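Local coordinates for protein chitinase (Thermococcus chitonophagus, PDB 5XSW) that probably breaks down chitin as an endochitinase, cleaving the polysaccharide within its chain, and binds a glycan in a pocket, at residues D11-E16 and P95-F100; I38-T43 and I86-S91. All coordinates share one frame; numbering follows the deposited sequence.

Contact 1. Residues D11-E16 and P95-F100; sequences DKITVE and PYPHNF
Ile13 and Val15 face Tyr96 and Pro97 across the interface between two backbones running in the same general sense, with CA atoms 7.3 Å apart for Ile13 and Tyr96 and 7.6 Å for Val15 and Pro97. No hydrogen bond crosses it; 222 Å² is buried between the segments, and the side-chain contacts are apolar. Residues 12-16 are extended strand, while Pro95 to Pro97 form the irregular lead-in to the strand that begins at His98.

Ile13 carries the larger share. Its CG1 is anti to the carbonyl carbon (chi1 -61°), and CD1 beyond it meets Tyr96 CE1 at 3.8 Å, the two side chains crossing at about a right angle. The same methyl also reaches the pyrrolidine of Pro95, with Ile13 CD1 4.3 Å from Pro95 CB. Pro95 in turn lays its CG over one face of the Tyr96 ring, offset toward the rim. Two residues further on, Val15 and Pro97 slide past each other in opposite directions, Val15 CG2 lying 3.7 Å from Pro97 CG. The turn into the strand is tied by His98, whose ND1 donates a straight bond of 2.6 Å to Tyr96 O, with that oxygen in the imidazole plane.

Tyr96 OH bonds to Glu8 and Lys90. Strand 12-21 lies between strands 3-9 and 80-89 of the four-stranded antiparallel sheet, whereas 98-104 pairs with 32-41 in the second. The sheets pack face to face, as in a beta-sandwich, and these residues form part of the apolar layer between them, where Pro97 also touches Ile88 and Phe40.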
loop_
_atom_site.group_PDB
_atom_site.type_symbol
_atom_site.label_atom_id
_atom_site.label_comp_id
_atom_site.label_asym_id
_atom_site.label_seq_id
_atom_site.Cartn_x
_atom_site.Cartn_y
_atom_site.Cartn_z
ATOM N N ASP A 11 11.792 2.717 52.146
ATOM C CA ASP A 11 11.472 1.519 51.393
ATOM C C ASP A 11 11.182 1.852 49.898
ATOM O O ASP A 11 10.707 1.003 49.143
ATOM C CB ASP A 11 10.281 0.800 52.036
ATOM C CG ASP A 11 8.981 1.604 51.957
ATOM O OD1 ASP A 11 9.020 2.852 51.814
ATOM O OD2 ASP A 11 7.904 0.972 52.052
ATOM N N LYS A 12 11.482 3.082 49.490
ATOM C CA LYS A 12 11.238 3.519 48.107
ATOM C C LYS A 12 12.474 3.466 47.182
ATOM O O LYS A 12 13.492 4.172 47.369
ATOM C CB LYS A 12 10.638 4.925 48.126
ATOM C CG LYS A 12 10.306 5.505 46.748
ATOM C CD LYS A 12 9.389 6.722 46.903
ATOM C CE LYS A 12 9.535 7.714 45.767
ATOM N NZ LYS A 12 8.638 8.896 45.967
ATOM N N ILE A 13 12.376 2.601 46.171
ATOM C CA ILE A 13 13.426 2.441 45.163
ATOM C C ILE A 13 13.040 3.176 43.884
ATOM O O ILE A 13 11.969 2.932 43.334
ATOM C CB ILE A 13 13.640 0.998 44.789
ATOM C CG1 ILE A 13 14.081 0.192 46.004
ATOM C CG2 ILE A 13 14.656 0.876 43.646
ATOM C CD1 ILE A 13 13.878 -1.270 45.828
ATOM N N THR A 14 13.902 4.077 43.439
ATOM C CA THR A 14 13.634 4.842 42.225
ATOM C C THR A 14 14.682 4.523 41.139
ATOM O O THR A 14 15.897 4.702 41.335
ATOM C CB THR A 14 13.589 6.347 42.523
ATOM O OG1 THR A 14 12.435 6.613 43.333
ATOM C CG2 THR A 14 13.445 7.139 41.214
ATOM N N VAL A 15 14.186 4.041 39.995
ATOM C CA VAL A 15 15.033 3.639 38.872
ATOM C C VAL A 15 14.714 4.496 37.613
ATOM O O VAL A 15 13.554 4.765 37.324
ATOM C CB VAL A 15 14.827 2.141 38.549
ATOM C CG1 VAL A 15 15.528 1.750 37.243
ATOM C CG2 VAL A 15 15.309 1.262 39.684
ATOM N N GLU A 16 15.755 4.922 36.897
ATOM C CA GLU A 16 15.586 5.553 35.602
ATOM C C GLU A 16 16.002 4.602 34.493
ATOM O O GLU A 16 17.138 4.097 34.458
ATOM C CB GLU A 16 16.389 6.823 35.506
ATOM C CG GLU A 16 16.231 7.496 34.158
ATOM C CD GLU A 16 16.661 8.942 34.176
ATOM O OE1 GLU A 16 15.962 9.790 33.564
ATOM O OE2 GLU A 16 17.711 9.223 34.793
ATOM N N PRO A 95 13.903 -7.285 44.865
ATOM C CA PRO A 95 13.041 -6.110 44.725
ATOM C C PRO A 95 13.522 -5.101 43.654
ATOM O O PRO A 95 12.702 -4.389 43.086
ATOM C CB PRO A 95 13.122 -5.474 46.109
ATOM C CG PRO A 95 14.541 -5.816 46.553
ATOM C CD PRO A 95 14.743 -7.212 46.077
ATOM N N TYR A 96 14.829 -4.990 43.439
ATOM C CA TYR A 96 15.344 -4.081 42.397
ATOM C C TYR A 96 14.949 -4.554 40.963
ATOM O O TYR A 96 15.142 -5.727 40.617
ATOM C CB TYR A 96 16.864 -3.943 42.486
ATOM C CG TYR A 96 17.336 -3.508 43.853
ATOM C CD1 TYR A 96 17.165 -2.207 44.280
ATOM C CD2 TYR A 96 17.942 -4.415 44.725
ATOM C CE1 TYR A 96 17.580 -1.800 45.545
ATOM C CE2 TYR A 96 18.373 -4.014 45.987
ATOM C CZ TYR A 96 18.183 -2.712 46.393
ATOM O OH TYR A 96 18.593 -2.297 47.637
ATOM N N PRO A 97 14.389 -3.639 40.154
ATOM C CA PRO A 97 14.041 -3.932 38.738
ATOM C C PRO A 97 15.203 -4.604 38.031
ATOM O O PRO A 97 16.291 -4.052 38.008
ATOM C CB PRO A 97 13.767 -2.533 38.152
ATOM C CG PRO A 97 13.159 -1.773 39.332
ATOM C CD PRO A 97 13.972 -2.279 40.557
ATOM N N HIS A 98 14.994 -5.807 37.515
ATOM C CA HIS A 98 16.092 -6.538 36.886
ATOM C C HIS A 98 15.557 -7.337 35.687
ATOM O O HIS A 98 14.339 -7.463 35.494
ATOM C CB HIS A 98 16.776 -7.514 37.892
ATOM C CG HIS A 98 15.813 -8.473 38.506
ATOM N ND1 HIS A 98 14.981 -8.112 39.544
ATOM C CD2 HIS A 98 15.544 -9.775 38.238
ATOM C CE1 HIS A 98 14.210 -9.140 39.868
ATOM N NE2 HIS A 98 14.541 -10.165 39.099
ATOM N N ASN A 99 16.480 -7.937 34.942
ATOM C CA ASN A 99 16.133 -8.694 33.755
ATOM C C ASN A 99 15.229 -7.871 32.786
ATOM O O ASN A 99 14.165 -8.332 32.365
ATOM C CB ASN A 99 15.419 -9.976 34.118
ATOM C CG ASN A 99 15.440 -10.955 32.982
ATOM O OD1 ASN A 99 16.334 -10.901 32.101
ATOM N ND2 ASN A 99 14.453 -11.839 32.955
ATOM N N PHE A 100 15.640 -6.642 32.533
ATOM C CA PHE A 100 14.972 -5.758 31.584
ATOM C C PHE A 100 15.065 -6.401 30.213
ATOM O O PHE A 100 16.146 -6.832 29.837
ATOM C CB PHE A 100 15.638 -4.385 31.556
ATOM C CG PHE A 100 15.172 -3.485 32.644
ATOM C CD1 PHE A 100 14.045 -2.698 32.473
ATOM C CD2 PHE A 100 15.846 -3.442 33.860
ATOM C CE1 PHE A 100 13.602 -1.859 33.477
ATOM C CE2 PHE A 100 15.406 -2.591 34.877
ATOM C CZ PHE A 100 14.286 -1.810 34.691
#

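Contact 2. Residues I38-T43 and I86-S91; sequences ITFETT and IEIQKS
Phe40 and Ile86 reach toward each other tip to tip, and Thr42 and Ile88 do the same two residues further along, giving two successive contacts, the second just past the end of strand 32-41. The ring of Phe40 is projected by a chi1 of 66°, which sets CG between the backbone N and the carbonyl carbon. Its far end then meets both branches of Ile86, with Phe40 CE2 4.0 Å from Ile86 CD1 and Phe40 CZ 4.0 Å from Ile86 CG2. Ile88 approaches the same ring at its edge, near the plane, placing Ile88 CD1 4.4 Å from Phe40 CE1. That methyl is shared with the second contact, where Ile88 CD1 lies 4.0 Å from Thr42 CG2. The hydroxyl of this buried threonine also rests against Ile88 CG2, but its polar partners are Pro95 O and Gly44 N.

Beyond these pairs the contact turns polar. Thr43 OG1 donates to Ser91 O over 2.7 Å, entering in the carbonyl plane on a lone pair, and it accepts a bond from Asn94 N, so one hydroxyl grips two points of the following turn. A valine in place of Thr43 would probably leave both Ser91 O and Asn94 N without this mate and the turn less firmly held.

The touching parts run 29° apart, in the facing sheets of a sandwich-like domain whose apolar interior these side chains help fill. Strand 32-41 pairs with 65-69 and 98-104, whose Val66, Ile68 and Phe100 lie around Phe40. Strand 80-89 is flanked by 12-21 and 45-51; Ile49 and Val46 of the latter pack on Ile86 and Ile88, and Ile13 of 12-21 also touches Ile88.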
loop_
_atom_site.group_PDB
_atom_site.type_symbol
_atom_site.label_atom_id
_atom_site.label_comp_id
_atom_site.label_asym_id
_atom_site.label_seq_id
_atom_site.Cartn_x
_atom_site.Cartn_y
_atom_site.Cartn_z
ATOM N N ILE A 38 8.268 -3.440 27.017
ATOM C CA ILE A 38 9.534 -3.633 27.747
ATOM C C ILE A 38 9.097 -4.441 29.003
ATOM O O ILE A 38 8.133 -4.064 29.658
ATOM C CB ILE A 38 10.202 -2.329 28.200
ATOM C CG1 ILE A 38 10.456 -1.358 27.045
ATOM C CG2 ILE A 38 11.583 -2.590 28.904
ATOM C CD1 ILE A 38 9.323 -0.363 26.883
ATOM N N THR A 39 9.770 -5.538 29.312
ATOM C CA THR A 39 9.426 -6.229 30.561
ATOM C C THR A 39 10.567 -6.079 31.575
ATOM O O THR A 39 11.741 -5.907 31.219
ATOM C CB THR A 39 9.153 -7.723 30.363
ATOM O OG1 THR A 39 10.230 -8.334 29.623
ATOM C CG2 THR A 39 7.821 -7.978 29.643
ATOM N N PHE A 40 10.222 -6.175 32.846
ATOM C CA PHE A 40 11.288 -6.375 33.821
ATOM C C PHE A 40 10.680 -7.128 35.013
ATOM O O PHE A 40 9.471 -7.320 35.081
ATOM C CB PHE A 40 11.919 -5.040 34.251
ATOM C CG PHE A 40 10.957 -4.131 35.028
ATOM C CD1 PHE A 40 10.846 -4.223 36.422
ATOM C CD2 PHE A 40 10.193 -3.169 34.365
ATOM C CE1 PHE A 40 9.965 -3.364 37.148
ATOM C CE2 PHE A 40 9.314 -2.318 35.044
ATOM C CZ PHE A 40 9.195 -2.407 36.474
ATOM N N GLU A 41 11.541 -7.537 35.943
ATOM C CA GLU A 41 11.068 -8.299 37.090
ATOM C C GLU A 41 11.371 -7.545 38.377
ATOM O O GLU A 41 12.372 -6.848 38.469
ATOM C CB GLU A 41 11.696 -9.700 37.090
ATOM C CG GLU A 41 11.101 -10.584 36.000
ATOM C CD GLU A 41 11.932 -11.853 35.715
ATOM O OE1 GLU A 41 11.336 -12.849 35.262
ATOM O OE2 GLU A 41 13.166 -11.860 35.906
ATOM N N THR A 42 10.440 -7.643 39.321
ATOM C CA THR A 42 10.655 -7.189 40.689
ATOM C C THR A 42 9.706 -7.957 41.624
ATOM O O THR A 42 8.612 -8.377 41.214
ATOM C CB THR A 42 10.431 -5.680 40.821
ATOM O OG1 THR A 42 10.514 -5.294 42.198
ATOM C CG2 THR A 42 9.033 -5.288 40.256
ATOM N N THR A 43 10.143 -8.193 42.867
ATOM C CA THR A 43 9.252 -8.751 43.889
ATOM C C THR A 43 8.603 -7.620 44.678
ATOM O O THR A 43 7.718 -7.850 45.503
ATOM C CB THR A 43 10.031 -9.683 44.869
ATOM O OG1 THR A 43 11.154 -8.961 45.405
ATOM C CG2 THR A 43 10.556 -10.891 44.133
ATOM N N ILE A 86 10.719 4.735 37.201
ATOM C CA ILE A 86 10.011 3.651 37.858
ATOM C C ILE A 86 10.246 3.761 39.379
ATOM O O ILE A 86 11.388 3.836 39.832
ATOM C CB ILE A 86 10.512 2.275 37.400
ATOM C CG1 ILE A 86 10.396 2.125 35.866
ATOM C CG2 ILE A 86 9.814 1.146 38.175
ATOM C CD1 ILE A 86 11.348 1.097 35.322
ATOM N N GLU A 87 9.166 3.789 40.140
ATOM C CA GLU A 87 9.275 3.817 41.600
ATOM C C GLU A 87 8.706 2.543 42.186
ATOM O O GLU A 87 7.562 2.173 41.889
ATOM C CB GLU A 87 8.572 5.040 42.161
ATOM C CG GLU A 87 9.514 6.248 42.175
ATOM C CD GLU A 87 8.799 7.562 42.411
ATOM O OE1 GLU A 87 7.787 7.566 43.164
ATOM O OE2 GLU A 87 9.254 8.578 41.825
ATOM N N ILE A 88 9.522 1.868 43.008
ATOM C CA ILE A 88 9.173 0.568 43.556
ATOM C C ILE A 88 9.155 0.664 45.107
ATOM O O ILE A 88 10.058 1.255 45.709
ATOM C CB ILE A 88 10.211 -0.504 43.158
ATOM C CG1 ILE A 88 10.367 -0.619 41.637
ATOM C CG2 ILE A 88 9.821 -1.901 43.729
ATOM C CD1 ILE A 88 9.212 -1.313 41.000
ATOM N N GLN A 89 8.155 0.091 45.737
ATOM C CA GLN A 89 8.212 -0.118 47.192
ATOM C C GLN A 89 8.893 -1.445 47.543
ATOM O O GLN A 89 8.383 -2.509 47.189
ATOM C CB GLN A 89 6.817 -0.100 47.764
ATOM C CG GLN A 89 6.784 -0.294 49.266
ATOM C CD GLN A 89 5.432 0.068 49.791
ATOM O OE1 GLN A 89 5.163 1.242 50.058
ATOM N NE2 GLN A 89 4.537 -0.927 49.882
ATOM N N LYS A 90 10.039 -1.381 48.228
ATOM C CA LYS A 90 10.901 -2.570 48.413
ATOM C C LYS A 90 10.205 -3.708 49.159
ATOM O O LYS A 90 9.579 -3.482 50.188
ATOM C CB LYS A 90 12.182 -2.174 49.149
ATOM C CG LYS A 90 13.254 -3.244 49.202
ATOM C CD LYS A 90 14.534 -2.619 49.719
ATOM C CE LYS A 90 15.689 -3.596 49.737
ATOM N NZ LYS A 90 16.955 -2.956 50.181
ATOM N N SER A 91 10.312 -4.929 48.652
ATOM C CA SER A 91 9.741 -6.062 49.360
ATOM C C SER A 91 10.161 -7.311 48.647
ATOM O O SER A 91 10.454 -7.264 47.449
ATOM C CB SER A 91 8.215 -5.936 49.453
ATOM O OG SER A 91 7.593 -7.189 49.472
#

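Contacts 1 and 2 have centres about 5 Å apart and form one continuous interface between the two antiparallel sheets of the N-terminal beta domain. Each takes one strand from either sheet: 12-21 and 80-89 are neighbours in the four-stranded sheet, 98-104 and 32-41 in the other. Along the chain the order is 11-16, 38-43, 86-91 and 95-100, so contact 1 encloses contact 2, and residues 90-97 carry the chain from one sheet to the other. Backbone pairing of Asp11 with Lys90 and the bond between Thr42 and Pro95 link them directly. Both belong to the packing of this domain, apart from the glycan pocket formed by residues such as Glu213 and Trp215.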